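Side-chain contacts in ABC transporter, substrate binding protein (Polyamine) (Agrobacterium tumefaciens, PDB 4EUO), which binds gamma-aminobutanoate in the periplasm as the substrate-binding component of an ABC transporter, probably handing it on for uptake: residues Arg301-Ile304 / Gly305-Tyr309; Lys168-Thr171 / Ile172-Asp175; Asn266-Ser269 / Ala270-Met273. All coordinates share one frame; numbering follows the deposited sequence.

Interaction 1: Arg301-Ile304 / Gly305-Tyr309; sequences RDEI and GERWY. With SO4 (sulfate ion), chain F.
With CG opposite its own backbone N (chi1 -166°) and a bend at chi2, E303 turns its carboxylate toward R307, whose CG lies beside its N (chi1 -65°). The spacing of four residues, one helical turn, brings the pair together; the torsions decide which atoms meet, OE2 of E303 lying 3.6 Å from CD of R307. Although the spacing would suit a salt bridge, OE2 of E303 stays 4.9 Å from NE of R307, and the pairing is a loose electrostatic one. A bend at chi3 carries the guanidinium onward to a sulfate ion, probably taken from the crystallisation liquor. NH1 of R307 gives an almost straight bond to sulfate O1 (2.6 Å), and NH2 of R307 reaches sulfate O4 (3.0 Å), so the anion sits at the edge of the flat group, held by two N-H bonds. Arginine suits this place: it can grip the anion while also bridging to D163 on helix 162-170, whose first residues bind the same sulfate through their backbone N-H groups.

On the solvent side E303 and E306 come close as like charges, with OE1 of E303 3.9 Å from OE1 of E306. A water gives weak bonds to both residues and probably eases their repulsion. The other flank is apolar: I304 packs against I143 and W308 against V142 and F166, while the indole N-H of W308 is satisfied by K136 O. Regular backbone bonds run beneath, such as W308 N to I304 O (2.8 Å). Glutamates to solvent, R307 at the border, I304 and W308 inside: this is the pattern of an amphipathic alpha-helix, here the C-terminal helix 301-313, whose start pairs with D62 and K70 near helix 61-67 and whose later turns pack on helices 142-149 and 162-170.

Interaction 2: Lys168-Thr171 / Ile172-Asp175; sequences KLDT and IKSD
D170 and K173 run alongside each other in the same direction, the carboxylate drawn up next to the extended lysine chain. OD1 of D170 comes to 4.0 Å from CD of K173, but its distance to NZ of K173 is 4.7 Å, too far for a direct salt bridge. A water closes the gap, donating to OD1 of D170 and accepting from NZ of K173 at 3.0 Å. Lysine suits the site because, with CG opposite the backbone N (chi1 -160°) and every later torsion extended, its ammonium reaches W311, bonding to the backbone O and making a cation-pi contact with the ring. OD1 of D170 also accepts from NE1 of W311, and OD2 pairs with K314.

T171 and I172 cross at an angle instead. Threonine suits the helix end because its hydroxyl turns back and donates to K168 O, with OG1 of T171 2.7 Å from that oxygen and in the plane of its carbonyl; T171 N bonds to the same oxygen, so two donors satisfy it. The isoleucine, its CG1 set between backbone N and carbonyl carbon (chi1 65°), brings CG1 to 3.5 Å from L169 O, which accepts from I172 N from well above the carbonyl plane. The K173 N to D170 O bond is long and weak.

This turn ends helix 162-170 and leads into strand 176-179. Buried I172 offers a branched apolar chain to F123 and to F134 of the neighbouring strand 132-135, L169 lies against V142 and A146 of helix 142-149, and both D170 and K173 reach across to the C-terminal helix 301-313.

Interaction 3: Asn266-Ser269 / Ala270-Met273; sequences NIES and AKLM
One direct hydrogen bond crosses from S269 to L272: S269 O accepts from L272 N at 2.9 Å, the donor standing well above the carbonyl plane, consistent with the i+3 bonding of the 3-10 segment 270-272. Ahead of it, N266 to S269 form a type I beta turn, closed by S269 N bonding to N266 O. Within that turn OD1 of N266 accepts from E268 N, two residues on, at 2.8 Å and in the carbonyl plane, which makes an Asx turn. Asparagine suits this position because OD1 can accept while ND2 donates, here to T248 O. Serine likewise suits the buried side, where its OG bonds to A250 O.

Two waters add bridges between the halves. One joins N266 O to A270 N, the other I267 O to K271 N, so the first N-H groups of the 3-10 turn find acceptors through solvent.

Charge plays a milder part. OE1 of E268 lies 4.3 Å from NZ of K271, an attraction beyond salt-bridge length; the glutamate's firm partner is K85.

The remaining contacts are van der Waals ones, largely of aliphatic carbons on backbone carbonyls. K271 begins with CG between its backbone N and carbonyl carbon (chi1 70°), which lays the extended chain back over E268, with CG of K271 3.4 Å from E268 O. Carbon meets carbon where CE of K271 is 4.1 Å from CB of E268. CB of L272 packs 3.4 Å from S269 O, and buried M273 reaches A257 and T258, fastening the loop to helix 250-260. The whole is a type I beta turn (N266-S269) that carries an Asx turn and runs into a 3-10 turn, a partly buried connection between helices 250-260 and 275-278.

How the interactions relate
Interactions 1 and 2 belong to one neighbourhood: their centres are about 18 Å apart, and CZ3 of W308 packs 4.1 Å from CD1 of L169, so the C-terminal helix and the end of helix 162-170 share an apolar seam. Interaction 3 stands alone on the opposite side of the chain's centre, its centre about 36 Å from that of interaction 1 and about 41 Å from that of interaction 2. All three are partly buried. Interaction 1 turns glutamates outward and apolar residues in; interaction 2, a helix end, pairs D170 and K173 through a water and through shared bonds to W311; interaction 3 rests on backbone turns, with exposed apolar residues and buried polar ones.

Interaction 1: Arg301-Ile304 / Gly305-Tyr309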
# COMPACT_ATOMS: atom_id res chain seq x y z
N ARG A 301 9.75 4.95 12.88
CA ARG A 301 9.42 3.62 12.37
C ARG A 301 9.79 2.46 13.24
O ARG A 301 8.98 1.56 13.47
CB ARG A 301 9.92 3.44 10.95
CG ARG A 301 9.14 2.42 10.14
CD ARG A 301 9.62 2.34 8.69
NE ARG A 301 8.84 1.33 7.97
CZ ARG A 301 9.03 0.02 8.08
NH1 ARG A 301 10.12 -0.46 8.68
NH2 ARG A 301 8.19 -0.83 7.50
N ASP A 302 11.05 2.47 13.73
CA ASP A 302 11.51 1.35 14.54
C ASP A 302 10.78 1.27 15.86
O ASP A 302 10.42 0.17 16.31
CB ASP A 302 13.02 1.48 14.79
CG ASP A 302 13.83 1.46 13.51
OD1 ASP A 302 13.39 0.80 12.56
OD2 ASP A 302 14.91 2.09 13.49
N GLU A 303 10.52 2.42 16.48
CA GLU A 303 9.87 2.42 17.77
C GLU A 303 8.42 2.00 17.70
O GLU A 303 7.95 1.22 18.53
CB GLU A 303 10.02 3.77 18.46
CG GLU A 303 9.68 3.76 19.95
CD GLU A 303 10.25 2.66 20.82
OE1 GLU A 303 11.46 2.34 20.68
OE2 GLU A 303 9.50 2.13 21.67
N ILE A 304 7.70 2.48 16.69
CA ILE A 304 6.31 2.04 16.57
C ILE A 304 6.30 0.53 16.28
O ILE A 304 5.50 -0.19 16.88
CB ILE A 304 5.55 2.82 15.47
CG1 ILE A 304 5.50 4.33 15.78
CG2 ILE A 304 4.15 2.24 15.32
CD1 ILE A 304 5.06 5.17 14.58
N GLY A 305 7.22 0.06 15.43
CA GLY A 305 7.27 -1.36 15.13
C GLY A 305 7.49 -2.22 16.37
O GLY A 305 6.79 -3.22 16.60
N GLU A 306 8.44 -1.82 17.22
CA GLU A 306 8.71 -2.56 18.47
C GLU A 306 7.46 -2.64 19.32
O GLU A 306 7.09 -3.71 19.81
CB GLU A 306 9.84 -1.88 19.25
CG GLU A 306 11.20 -2.17 18.64
CD GLU A 306 12.43 -1.71 19.42
OE1 GLU A 306 12.32 -1.50 20.65
OE2 GLU A 306 13.50 -1.59 18.79
N ARG A 307 6.75 -1.51 19.48
CA ARG A 307 5.53 -1.46 20.28
C ARG A 307 4.40 -2.30 19.68
O ARG A 307 3.65 -2.95 20.41
CB ARG A 307 5.12 0.00 20.51
CG ARG A 307 6.22 0.65 21.38
CD ARG A 307 5.90 2.00 21.92
NE ARG A 307 4.71 2.00 22.76
CZ ARG A 307 4.12 3.10 23.19
NH1 ARG A 307 4.62 4.29 22.88
NH2 ARG A 307 3.01 3.03 23.90
N TRP A 308 4.26 -2.23 18.34
CA TRP A 308 3.24 -2.98 17.64
C TRP A 308 3.41 -4.50 17.83
O TRP A 308 2.47 -5.16 18.22
CB TRP A 308 3.27 -2.59 16.15
CG TRP A 308 2.40 -3.45 15.28
CD1 TRP A 308 2.80 -4.50 14.49
CD2 TRP A 308 0.97 -3.38 15.17
NE1 TRP A 308 1.71 -5.04 13.84
CE2 TRP A 308 0.58 -4.38 14.25
CE3 TRP A 308 -0.00 -2.52 15.71
CZ2 TRP A 308 -0.75 -4.57 13.88
CZ3 TRP A 308 -1.33 -2.71 15.36
CH2 TRP A 308 -1.69 -3.71 14.43
N TYR A 309 4.62 -5.01 17.58
CA TYR A 309 4.85 -6.45 17.73
C TYR A 309 4.78 -6.89 19.18
O TYR A 309 4.23 -7.96 19.45
CB TYR A 309 6.15 -6.88 17.03
CG TYR A 309 6.09 -6.67 15.54
CD1 TYR A 309 5.09 -7.27 14.77
CD2 TYR A 309 6.97 -5.81 14.90
CE1 TYR A 309 5.01 -7.04 13.40
CE2 TYR A 309 6.90 -5.57 13.53
CZ TYR A 309 5.90 -6.18 12.79
OH TYR A 309 5.80 -5.90 11.45
S SO4 F . 2.12 6.78 23.75
O1 SO4 F . 3.54 6.47 23.80
O2 SO4 F . 1.84 7.91 24.67
O3 SO4 F . 1.72 7.15 22.39
O4 SO4 F . 1.43 5.57 24.16
O HOH W 1 13.57 1.21 18.33

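Interaction 2: Lys168-Thr171 / Ile172-Asp175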
# COMPACT_ATOMS: atom_id res chain seq x y z
N LYS A 168 -7.98 0.24 22.46
CA LYS A 168 -9.12 0.07 21.58
C LYS A 168 -9.01 -1.27 20.81
O LYS A 168 -9.98 -2.01 20.69
CB LYS A 168 -9.24 1.26 20.60
CG LYS A 168 -10.48 1.20 19.68
CD LYS A 168 -11.82 1.14 20.44
CE LYS A 168 -12.92 1.44 19.48
NZ LYS A 168 -14.25 1.28 20.12
N LEU A 169 -7.82 -1.59 20.31
CA LEU A 169 -7.60 -2.88 19.64
C LEU A 169 -7.84 -4.06 20.59
O LEU A 169 -8.38 -5.07 20.17
CB LEU A 169 -6.21 -2.97 19.02
CG LEU A 169 -6.08 -2.14 17.75
CD1 LEU A 169 -4.61 -1.75 17.52
CD2 LEU A 169 -6.65 -2.89 16.55
N ASP A 170 -7.47 -3.92 21.88
CA ASP A 170 -7.69 -4.99 22.86
C ASP A 170 -9.16 -5.36 22.96
O ASP A 170 -9.45 -6.54 23.24
CB ASP A 170 -7.21 -4.54 24.23
CG ASP A 170 -5.72 -4.67 24.44
OD1 ASP A 170 -5.06 -5.33 23.61
OD2 ASP A 170 -5.21 -4.11 25.45
N THR A 171 -10.10 -4.41 22.74
CA THR A 171 -11.52 -4.72 22.85
C THR A 171 -12.00 -5.73 21.80
O THR A 171 -13.08 -6.33 21.97
CB THR A 171 -12.39 -3.45 22.80
OG1 THR A 171 -12.39 -2.90 21.47
CG2 THR A 171 -11.99 -2.39 23.83
N ILE A 172 -11.23 -5.91 20.69
CA ILE A 172 -11.65 -6.83 19.63
C ILE A 172 -10.55 -7.81 19.27
O ILE A 172 -10.74 -8.57 18.32
CB ILE A 172 -12.09 -6.05 18.35
CG1 ILE A 172 -10.90 -5.28 17.71
CG2 ILE A 172 -13.26 -5.11 18.66
CD1 ILE A 172 -11.14 -4.92 16.23
N LYS A 173 -9.43 -7.81 20.01
CA LYS A 173 -8.25 -8.59 19.66
C LYS A 173 -8.53 -10.05 19.35
O LYS A 173 -8.01 -10.57 18.37
CB LYS A 173 -7.17 -8.45 20.74
CG LYS A 173 -5.78 -8.82 20.25
CD LYS A 173 -4.78 -8.66 21.37
CE LYS A 173 -3.37 -8.87 20.89
NZ LYS A 173 -2.45 -8.91 22.06
N SER A 174 -9.36 -10.72 20.17
CA SER A 174 -9.63 -12.15 19.94
C SER A 174 -10.46 -12.41 18.70
O SER A 174 -10.58 -13.55 18.26
CB SER A 174 -10.27 -12.81 21.16
OG SER A 174 -11.61 -12.38 21.31
N ASP A 175 -11.04 -11.34 18.11
CA ASP A 175 -11.84 -11.48 16.90
C ASP A 175 -11.10 -11.04 15.63
O ASP A 175 -11.70 -11.02 14.55
CB ASP A 175 -13.22 -10.83 17.04
CG ASP A 175 -14.19 -11.75 17.80
OD1 ASP A 175 -14.15 -13.00 17.58
OD2 ASP A 175 -14.98 -11.24 18.60
O HOH W 2 -3.33 -7.34 24.41
O HOH W 3 -10.07 -9.39 22.96

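Interaction 3: Asn266-Ser269 / Ala270-Met273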
# COMPACT_ATOMS: atom_id res chain seq x y z
N ASN A 266 1.49 10.47 -11.07
CA ASN A 266 1.98 11.36 -12.12
C ASN A 266 0.79 12.29 -12.32
O ASN A 266 -0.34 11.83 -12.52
CB ASN A 266 2.33 10.62 -13.39
CG ASN A 266 2.90 11.58 -14.43
OD1 ASN A 266 2.22 12.53 -14.83
ND2 ASN A 266 4.14 11.36 -14.85
N ILE A 267 1.05 13.60 -12.26
CA ILE A 267 0.00 14.63 -12.36
C ILE A 267 -0.63 14.77 -13.72
O ILE A 267 -1.69 15.40 -13.82
CB ILE A 267 0.53 15.95 -11.78
CG1 ILE A 267 1.53 16.62 -12.77
CG2 ILE A 267 1.14 15.69 -10.39
CD1 ILE A 267 2.39 17.67 -12.17
N GLU A 268 -0.06 14.14 -14.74
CA GLU A 268 -0.64 14.20 -16.08
C GLU A 268 -1.33 12.90 -16.48
O GLU A 268 -1.70 12.73 -17.64
CB GLU A 268 0.41 14.64 -17.10
CG GLU A 268 0.97 16.00 -16.73
CD GLU A 268 1.74 16.77 -17.78
OE1 GLU A 268 2.14 16.18 -18.81
OE2 GLU A 268 1.98 17.98 -17.55
N SER A 269 -1.54 11.97 -15.50
CA SER A 269 -2.18 10.69 -15.78
C SER A 269 -3.70 10.72 -15.82
O SER A 269 -4.29 10.04 -16.65
CB SER A 269 -1.75 9.64 -14.76
OG SER A 269 -0.37 9.39 -14.89
N ALA A 270 -4.36 11.45 -14.87
CA ALA A 270 -5.82 11.45 -14.75
C ALA A 270 -6.55 11.74 -16.06
O ALA A 270 -7.50 11.04 -16.42
CB ALA A 270 -6.27 12.44 -13.68
N LYS A 271 -6.03 12.70 -16.80
CA LYS A 271 -6.60 13.12 -18.08
C LYS A 271 -6.60 12.02 -19.16
O LYS A 271 -7.34 12.12 -20.13
CB LYS A 271 -5.92 14.39 -18.56
CG LYS A 271 -4.49 14.22 -18.99
CD LYS A 271 -3.97 15.55 -19.45
CE LYS A 271 -2.54 15.52 -19.87
NZ LYS A 271 -1.99 16.90 -19.88
N LEU A 272 -5.76 10.98 -19.00
CA LEU A 272 -5.66 9.89 -19.96
C LEU A 272 -6.63 8.78 -19.65
O LEU A 272 -6.81 7.85 -20.45
CB LEU A 272 -4.22 9.33 -19.98
CG LEU A 272 -3.08 10.30 -20.20
CD1 LEU A 272 -1.72 9.60 -20.00
CD2 LEU A 272 -3.12 10.95 -21.60
N MET A 273 -7.24 8.84 -18.48
CA MET A 273 -8.11 7.78 -18.06
C MET A 273 -9.55 7.99 -18.41
O MET A 273 -9.98 9.12 -18.65
CB MET A 273 -7.97 7.55 -16.55
CG MET A 273 -6.55 7.18 -16.13
SD MET A 273 -6.45 6.97 -14.35
CE MET A 273 -7.56 5.52 -14.15
O HOH W 4 -3.04 12.50 -12.60
O HOH W 5 -4.19 14.66 -15.50